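Local coordinates for protein lovastatin nonaketide synthase, polyketide synthase component (Aspergillus terreus, PDB 7CPX) that builds the polyketide backbone of the cholesterol-lowering drug lovastatin by repeated malonyl condensation, selective reduction, dehydration and methylation, working with the partner protein LovC, at residues L1206-T1214 with D1244-Q1252; G949-G957 with V1000-M1008. The protein carries 2 engineered substitutions. All coordinates share one frame; numbering follows the deposited sequence.

Interaction 1: residues L1206-T1214 with D1244-Q1252; sequences LVPSLCLAT and DAEQTTLFQ
L1250 pushes its side chain against the first turns of helix 1208-1217. With CG anti to its own carbonyl carbon (chi1 -45°), the two methyls are carried to the helix surface, where CD2 packs 3.5 Å from CB of L1210. L1250 and T1214 meet tip to tip, and SG of C1211 lies 3.6 Å from L1250 CB. L1210 also crosses T1248 at about a right angle, with its CD1 4.0 Å from T1248 CB. The backbones join where the helix begins: N of V1207, the N-cap residue, donates an almost straight hydrogen bond of 2.6 Å to O of L1250 (N-H...O 169°). Next to this bond, L1206 and F1251 form an antiparallel non-hydrogen-bonded pair, their CB atoms 3.7 Å apart. Here strand 1196-1206 meets strand 1249-1260 in what is probably the C-terminal hotdog fold of the dehydratase domain, and the chain leaves the sheet for a short helix. L1250 and F1251 both oppose V1242 of strand 1236-1243, a classic beta bulge at the bend of strand 1249-1260. The F1251 ring extends to L1173 and A1176 of helix 1170-1184, which carries D1174, the predicted proton donor, about 9 Å away between side chains. Further out, T1214 OG1 bonds back to O of C1211, 2.6 Å away, while its methyl CG2 faces D1244, the first residue of a type I turn ending at Q1247.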
loop_
_atom_site.group_PDB
_atom_site.type_symbol
_atom_site.label_atom_id
_atom_site.label_comp_id
_atom_site.label_asym_id
_atom_site.label_seq_id
_atom_site.Cartn_x
_atom_site.Cartn_y
_atom_site.Cartn_z
ATOM N N LEU A 1206 23.584 -5.968 7.949
ATOM C CA LEU A 1206 24.421 -5.784 6.777
ATOM C C LEU A 1206 25.024 -4.388 6.768
ATOM O O LEU A 1206 24.355 -3.401 7.095
ATOM C CB LEU A 1206 23.610 -6.018 5.503
ATOM C CG LEU A 1206 24.354 -5.851 4.182
ATOM C CD1 LEU A 1206 24.031 -7.000 3.254
ATOM C CD2 LEU A 1206 23.989 -4.536 3.531
ATOM N N VAL A 1207 26.298 -4.318 6.395
ATOM C CA VAL A 1207 26.987 -3.047 6.203
ATOM C C VAL A 1207 26.913 -2.722 4.717
ATOM O O VAL A 1207 27.748 -3.203 3.937
ATOM C CB VAL A 1207 28.442 -3.109 6.696
ATOM C CG1 VAL A 1207 29.121 -1.761 6.515
ATOM C CG2 VAL A 1207 28.493 -3.534 8.153
ATOM N N PRO A 1208 25.940 -1.920 4.279
ATOM C CA PRO A 1208 25.764 -1.728 2.832
ATOM C C PRO A 1208 26.995 -1.173 2.141
ATOM O O PRO A 1208 27.284 -1.553 1.000
ATOM C CB PRO A 1208 24.577 -0.759 2.759
ATOM C CG PRO A 1208 24.598 -0.048 4.057
ATOM C CD PRO A 1208 25.036 -1.060 5.058
ATOM N N SER A 1209 27.733 -0.284 2.803
ATOM C CA SER A 1209 28.938 0.267 2.196
ATOM C C SER A 1209 29.920 -0.841 1.842
ATOM O O SER A 1209 30.419 -0.911 0.713
ATOM C CB SER A 1209 29.584 1.277 3.144
ATOM O OG SER A 1209 30.775 1.808 2.590
ATOM N N LEU A 1210 30.195 -1.734 2.796
ATOM C CA LEU A 1210 31.158 -2.802 2.555
ATOM C C LEU A 1210 30.648 -3.785 1.510
ATOM O O LEU A 1210 31.421 -4.264 0.673
ATOM C CB LEU A 1210 31.473 -3.526 3.861
ATOM C CG LEU A 1210 32.146 -2.682 4.942
ATOM C CD1 LEU A 1210 32.299 -3.484 6.221
ATOM C CD2 LEU A 1210 33.498 -2.176 4.465
ATOM N N CYS A 1211 29.354 -4.111 1.548
ATOM C CA CYS A 1211 28.810 -5.042 0.564
ATOM C C CYS A 1211 28.915 -4.473 -0.845
ATOM O O CYS A 1211 29.324 -5.175 -1.777
ATOM C CB CYS A 1211 27.358 -5.372 0.901
ATOM S SG CYS A 1211 27.166 -6.391 2.375
ATOM N N LEU A 1212 28.554 -3.201 -1.018
ATOM C CA LEU A 1212 28.672 -2.574 -2.329
ATOM C C LEU A 1212 30.129 -2.490 -2.763
ATOM O O LEU A 1212 30.448 -2.698 -3.940
ATOM C CB LEU A 1212 28.039 -1.185 -2.304
ATOM C CG LEU A 1212 26.538 -1.154 -2.005
ATOM C CD1 LEU A 1212 26.068 0.273 -1.783
ATOM C CD2 LEU A 1212 25.746 -1.807 -3.125
ATOM N N ALA A 1213 31.030 -2.184 -1.826
ATOM C CA ALA A 1213 32.446 -2.113 -2.158
ATOM C C ALA A 1213 32.957 -3.462 -2.645
ATOM O O ALA A 1213 33.700 -3.541 -3.627
ATOM C CB ALA A 1213 33.245 -1.641 -0.944
ATOM N N THR A 1214 32.568 -4.540 -1.963
ATOM C CA THR A 1214 32.979 -5.872 -2.392
ATOM C C THR A 1214 32.380 -6.221 -3.747
ATOM O O THR A 1214 33.057 -6.802 -4.603
ATOM C CB THR A 1214 32.571 -6.914 -1.351
ATOM O OG1 THR A 1214 31.194 -6.733 -1.000
ATOM C CG2 THR A 1214 33.434 -6.789 -0.114
ATOM N N ASP A 1244 34.988 -9.640 4.461
ATOM C CA ASP A 1244 35.810 -9.413 3.285
ATOM C C ASP A 1244 37.172 -10.083 3.457
ATOM O O ASP A 1244 37.457 -10.729 4.470
ATOM C CB ASP A 1244 35.968 -7.913 3.040
ATOM C CG ASP A 1244 36.330 -7.588 1.604
ATOM O OD1 ASP A 1244 36.810 -8.494 0.890
ATOM O OD2 ASP A 1244 36.141 -6.425 1.191
ATOM N N ALA A 1245 38.030 -9.927 2.447
ATOM C CA ALA A 1245 39.388 -10.449 2.547
ATOM C C ALA A 1245 40.136 -9.798 3.702
ATOM O O ALA A 1245 40.878 -10.468 4.429
ATOM C CB ALA A 1245 40.132 -10.227 1.231
ATOM N N GLU A 1246 39.952 -8.490 3.889
ATOM C CA GLU A 1246 40.549 -7.793 5.022
ATOM C C GLU A 1246 39.874 -8.134 6.344
ATOM O O GLU A 1246 40.251 -7.563 7.374
ATOM C CB GLU A 1246 40.506 -6.278 4.799
ATOM C CG GLU A 1246 39.115 -5.703 4.557
ATOM C CD GLU A 1246 38.728 -5.688 3.090
ATOM O OE1 GLU A 1246 39.417 -6.348 2.283
ATOM O OE2 GLU A 1246 37.735 -5.014 2.744
ATOM N N GLN A 1247 38.892 -9.034 6.339
ATOM C CA GLN A 1247 38.221 -9.534 7.533
ATOM C C GLN A 1247 37.215 -8.542 8.099
ATOM O O GLN A 1247 36.813 -8.666 9.262
ATOM C CB GLN A 1247 39.233 -9.919 8.617
ATOM C CG GLN A 1247 38.706 -10.932 9.616
ATOM C CD GLN A 1247 39.806 -11.558 10.448
ATOM O OE1 GLN A 1247 40.884 -10.985 10.606
ATOM N NE2 GLN A 1247 39.542 -12.745 10.980
ATOM N N THR A 1248 36.794 -7.555 7.313
ATOM C CA THR A 1248 35.714 -6.669 7.722
ATOM C C THR A 1248 34.377 -7.338 7.435
ATOM O O THR A 1248 34.169 -7.892 6.352
ATOM C CB THR A 1248 35.803 -5.332 6.988
ATOM O OG1 THR A 1248 35.944 -5.564 5.581
ATOM C CG2 THR A 1248 36.986 -4.519 7.493
ATOM N N THR A 1249 33.470 -7.280 8.406
ATOM C CA THR A 1249 32.200 -7.991 8.315
ATOM C C THR A 1249 31.260 -7.234 7.385
ATOM O O THR A 1249 30.761 -6.159 7.734
ATOM C CB THR A 1249 31.581 -8.157 9.698
ATOM O OG1 THR A 1249 32.513 -8.816 10.566
ATOM C CG2 THR A 1249 30.311 -8.978 9.614
ATOM N N LEU A 1250 31.013 -7.798 6.202
ATOM C CA LEU A 1250 30.019 -7.229 5.301
ATOM C C LEU A 1250 28.626 -7.350 5.901
ATOM O O LEU A 1250 27.876 -6.370 5.970
ATOM C CB LEU A 1250 30.072 -7.936 3.948
ATOM C CG LEU A 1250 31.454 -8.178 3.344
ATOM C CD1 LEU A 1250 31.322 -8.917 2.029
ATOM C CD2 LEU A 1250 32.192 -6.871 3.149
ATOM N N PHE A 1251 28.266 -8.552 6.341
ATOM C CA PHE A 1251 26.997 -8.766 7.015
ATOM C C PHE A 1251 27.103 -10.021 7.868
ATOM O O PHE A 1251 27.939 -10.894 7.626
ATOM C CB PHE A 1251 25.837 -8.881 6.018
ATOM C CG PHE A 1251 25.782 -10.195 5.295
ATOM C CD1 PHE A 1251 26.459 -10.376 4.104
ATOM C CD2 PHE A 1251 25.041 -11.247 5.802
ATOM C CE1 PHE A 1251 26.405 -11.583 3.436
ATOM C CE2 PHE A 1251 24.982 -12.455 5.143
ATOM C CZ PHE A 1251 25.664 -12.624 3.956
ATOM N N GLN A 1252 26.235 -10.089 8.870
ATOM C CA GLN A 1252 26.157 -11.212 9.785
ATOM C C GLN A 1252 24.699 -11.590 9.989
ATOM O O GLN A 1252 23.785 -10.824 9.671
ATOM C CB GLN A 1252 26.802 -10.889 11.140
ATOM C CG GLN A 1252 26.121 -9.762 11.906
ATOM C CD GLN A 1252 26.494 -9.741 13.375
ATOM O OE1 GLN A 1252 25.674 -9.400 14.226
ATOM N NE2 GLN A 1252 27.734 -10.105 13.681
#

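Interaction 2: residues G949-G957 with V1000-M1008; sequences GPKPHLLLG and VMAMEAALM
H953 and E1004 make the hydrogen bond across this largely apolar contact. NE2 of H953 gives a weak, bent bond to E1004 OE1 (2.8 Å, 130° at the hydrogen); the oxygen stands at the ring's edge near its plane, with ring and carboxylate planes 37° apart. CG of H953 is anti to the backbone N (chi1 -173°), which swings the imidazole out to the helix. The other carboxylate oxygen, E1004 OE2, accepts from the backbone N of L1167. Two leucines and M1008 make the densely packed part. CD1 of L956 sits over one face of the H953 ring, offset toward its rim, and lies 3.7 Å from SD of M1008; that sulfur is oblique to the ring, 4.4 Å from its centroid. The CD2 branch of L956 runs past M1001, 3.9 Å from that residue's CB. L955 presents CB to M1001 CG at 3.7 Å and reaches V1000 with CD1. Toward the partly exposed end the contact thins out, where P950 brings CB to 4.1 Å from the methyl CE of M1008. Segment 949-957 is the irregular lead-in to strand 958-959, lying along helix 995-1012, probably the central helix of the N-terminal hotdog. L1044 of strand 1040-1052 and W970 of strand 967-974 back L956 and A1005, while A1002 and M1003 of the same helix pack on strand 1016-1027.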
loop_
_atom_site.group_PDB
_atom_site.type_symbol
_atom_site.label_atom_id
_atom_site.label_comp_id
_atom_site.label_asym_id
_atom_site.label_seq_id
_atom_site.Cartn_x
_atom_site.Cartn_y
_atom_site.Cartn_z
ATOM N N GLY A 949 8.115 8.370 -11.472
ATOM C CA GLY A 949 8.510 7.608 -10.315
ATOM C C GLY A 949 9.874 6.969 -10.463
ATOM O O GLY A 949 10.599 7.199 -11.436
ATOM N N PRO A 950 10.248 6.147 -9.490
ATOM C CA PRO A 950 11.573 5.525 -9.506
ATOM C C PRO A 950 11.648 4.395 -10.522
ATOM O O PRO A 950 10.645 3.934 -11.069
ATOM C CB PRO A 950 11.726 5.000 -8.077
ATOM C CG PRO A 950 10.330 4.685 -7.662
ATOM C CD PRO A 950 9.451 5.712 -8.329
ATOM N N LYS A 951 12.876 3.946 -10.760
ATOM C CA LYS A 951 13.086 2.815 -11.644
ATOM C C LYS A 951 12.419 1.577 -11.048
ATOM O O LYS A 951 12.232 1.488 -9.831
ATOM C CB LYS A 951 14.578 2.558 -11.840
ATOM C CG LYS A 951 15.369 3.751 -12.349
ATOM C CD LYS A 951 14.969 4.130 -13.763
ATOM C CE LYS A 951 15.929 5.152 -14.348
ATOM N NZ LYS A 951 16.001 6.393 -13.529
ATOM N N PRO A 952 12.048 0.605 -11.877
ATOM C CA PRO A 952 11.426 -0.605 -11.334
ATOM C C PRO A 952 12.460 -1.481 -10.656
ATOM O O PRO A 952 12.979 -2.428 -11.255
ATOM C CB PRO A 952 10.829 -1.272 -12.575
ATOM C CG PRO A 952 11.775 -0.901 -13.658
ATOM C CD PRO A 952 12.268 0.492 -13.330
ATOM N N HIS A 953 12.769 -1.160 -9.402
ATOM C CA HIS A 953 13.889 -1.796 -8.725
ATOM C C HIS A 953 13.745 -3.311 -8.753
ATOM O O HIS A 953 12.669 -3.859 -8.498
ATOM C CB HIS A 953 13.982 -1.307 -7.283
ATOM C CG HIS A 953 15.208 -1.776 -6.568
ATOM N ND1 HIS A 953 15.420 -3.099 -6.245
ATOM C CD2 HIS A 953 16.292 -1.101 -6.117
ATOM C CE1 HIS A 953 16.581 -3.219 -5.628
ATOM N NE2 HIS A 953 17.130 -2.021 -5.535
ATOM N N LEU A 954 14.845 -3.986 -9.070
ATOM C CA LEU A 954 14.837 -5.439 -9.129
ATOM C C LEU A 954 14.495 -6.018 -7.763
ATOM O O LEU A 954 14.874 -5.470 -6.724
ATOM C CB LEU A 954 16.198 -5.951 -9.598
ATOM C CG LEU A 954 16.322 -7.464 -9.788
ATOM C CD1 LEU A 954 15.337 -7.961 -10.831
ATOM C CD2 LEU A 954 17.742 -7.832 -10.175
ATOM N N LEU A 955 13.759 -7.129 -7.774
ATOM C CA LEU A 955 13.311 -7.801 -6.558
ATOM C C LEU A 955 12.180 -7.034 -5.886
ATOM O O LEU A 955 11.570 -7.530 -4.934
ATOM C CB LEU A 955 14.468 -7.972 -5.569
ATOM C CG LEU A 955 15.821 -8.421 -6.120
ATOM C CD1 LEU A 955 16.827 -8.533 -4.994
ATOM C CD2 LEU A 955 15.697 -9.736 -6.859
ATOM N N LEU A 956 11.876 -5.837 -6.381
ATOM C CA LEU A 956 10.880 -4.982 -5.751
ATOM C C LEU A 956 9.827 -4.551 -6.759
ATOM O O LEU A 956 8.651 -4.396 -6.414
ATOM C CB LEU A 956 11.548 -3.753 -5.134
ATOM C CG LEU A 956 12.578 -4.020 -4.037
ATOM C CD1 LEU A 956 13.169 -2.717 -3.539
ATOM C CD2 LEU A 956 11.947 -4.779 -2.897
ATOM N N GLY A 957 10.238 -4.363 -8.007
ATOM C CA GLY A 957 9.317 -3.834 -8.981
ATOM C C GLY A 957 9.130 -2.339 -8.785
ATOM O O GLY A 957 10.026 -1.615 -8.342
ATOM N N VAL A 1000 16.933 -9.741 0.935
ATOM C CA VAL A 1000 17.495 -8.760 0.015
ATOM C C VAL A 1000 16.429 -7.763 -0.410
ATOM O O VAL A 1000 16.709 -6.574 -0.589
ATOM C CB VAL A 1000 18.128 -9.464 -1.197
ATOM C CG1 VAL A 1000 18.670 -8.442 -2.175
ATOM C CG2 VAL A 1000 19.235 -10.393 -0.744
ATOM N N MET A 1001 15.191 -8.228 -0.588
ATOM C CA MET A 1001 14.102 -7.312 -0.903
ATOM C C MET A 1001 13.919 -6.294 0.211
ATOM O O MET A 1001 13.767 -5.095 -0.043
ATOM C CB MET A 1001 12.809 -8.093 -1.124
ATOM C CG MET A 1001 12.785 -8.909 -2.397
ATOM S SD MET A 1001 11.354 -10.002 -2.506
ATOM C CE MET A 1001 10.001 -8.827 -2.474
ATOM N N ALA A 1002 13.939 -6.759 1.459
ATOM C CA ALA A 1002 13.779 -5.850 2.588
ATOM C C ALA A 1002 14.925 -4.851 2.652
ATOM O O ALA A 1002 14.712 -3.664 2.920
ATOM C CB ALA A 1002 13.684 -6.641 3.890
ATOM N N MET A 1003 16.153 -5.312 2.409
ATOM C CA MET A 1003 17.298 -4.412 2.487
ATOM C C MET A 1003 17.280 -3.389 1.358
ATOM O O MET A 1003 17.621 -2.219 1.565
ATOM C CB MET A 1003 18.596 -5.217 2.477
ATOM C CG MET A 1003 18.768 -6.074 3.716
ATOM S SD MET A 1003 20.464 -6.590 4.025
ATOM C CE MET A 1003 20.292 -7.273 5.672
ATOM N N GLU A 1004 16.880 -3.804 0.155
ATOM C CA GLU A 1004 16.755 -2.855 -0.944
ATOM C C GLU A 1004 15.631 -1.862 -0.680
ATOM O O GLU A 1004 15.741 -0.682 -1.032
ATOM C CB GLU A 1004 16.518 -3.599 -2.254
ATOM C CG GLU A 1004 17.711 -4.419 -2.712
ATOM C CD GLU A 1004 18.908 -3.558 -3.061
ATOM O OE1 GLU A 1004 18.733 -2.332 -3.220
ATOM O OE2 GLU A 1004 20.024 -4.106 -3.173
ATOM N N ALA A 1005 14.541 -2.321 -0.064
ATOM C CA ALA A 1005 13.486 -1.405 0.343
ATOM C C ALA A 1005 14.009 -0.397 1.352
ATOM O O ALA A 1005 13.662 0.787 1.297
ATOM C CB ALA A 1005 12.312 -2.186 0.930
ATOM N N ALA A 1006 14.840 -0.852 2.288
ATOM C CA ALA A 1006 15.459 0.063 3.239
ATOM C C ALA A 1006 16.326 1.087 2.520
ATOM O O ALA A 1006 16.309 2.277 2.859
ATOM C CB ALA A 1006 16.287 -0.723 4.254
ATOM N N LEU A 1007 17.098 0.640 1.528
ATOM C CA LEU A 1007 17.912 1.567 0.748
ATOM C C LEU A 1007 17.045 2.616 0.069
ATOM O O LEU A 1007 17.351 3.813 0.103
ATOM C CB LEU A 1007 18.723 0.810 -0.304
ATOM C CG LEU A 1007 19.890 -0.075 0.128
ATOM C CD1 LEU A 1007 20.815 -0.291 -1.059
ATOM C CD2 LEU A 1007 20.648 0.520 1.296
ATOM N N MET A 1008 15.964 2.176 -0.576
ATOM C CA MET A 1008 15.098 3.110 -1.285
ATOM C C MET A 1008 14.418 4.073 -0.323
ATOM O O MET A 1008 14.243 5.252 -0.648
ATOM C CB MET A 1008 14.058 2.349 -2.104
ATOM C CG MET A 1008 14.658 1.493 -3.208
ATOM S SD MET A 1008 13.431 0.856 -4.364
ATOM C CE MET A 1008 12.997 2.348 -5.254
#

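Overall arrangement
Both interactions belong to the dehydratase domain, one in each of its two probable hotdog halves, with centres about 20 Å apart. Interaction 2 is complete along the chain before interaction 1 opens. They meet where the halves join: strand 1016-1027 pairs antiparallel with strand 1196-1206, and M1003 SD of helix 995-1012 packs 3.5 Å from CB of L1206. The loop with L1167 and L1168 touches both as well, accepting P1208 and L1206 while its backbone bonds to E1004. Interaction 2 also lies near the predicted catalytic pair: the side chain of V1000 is about 8 Å from that of D1174 and about 11 Å from that of H985, so both contacts lie near D1174.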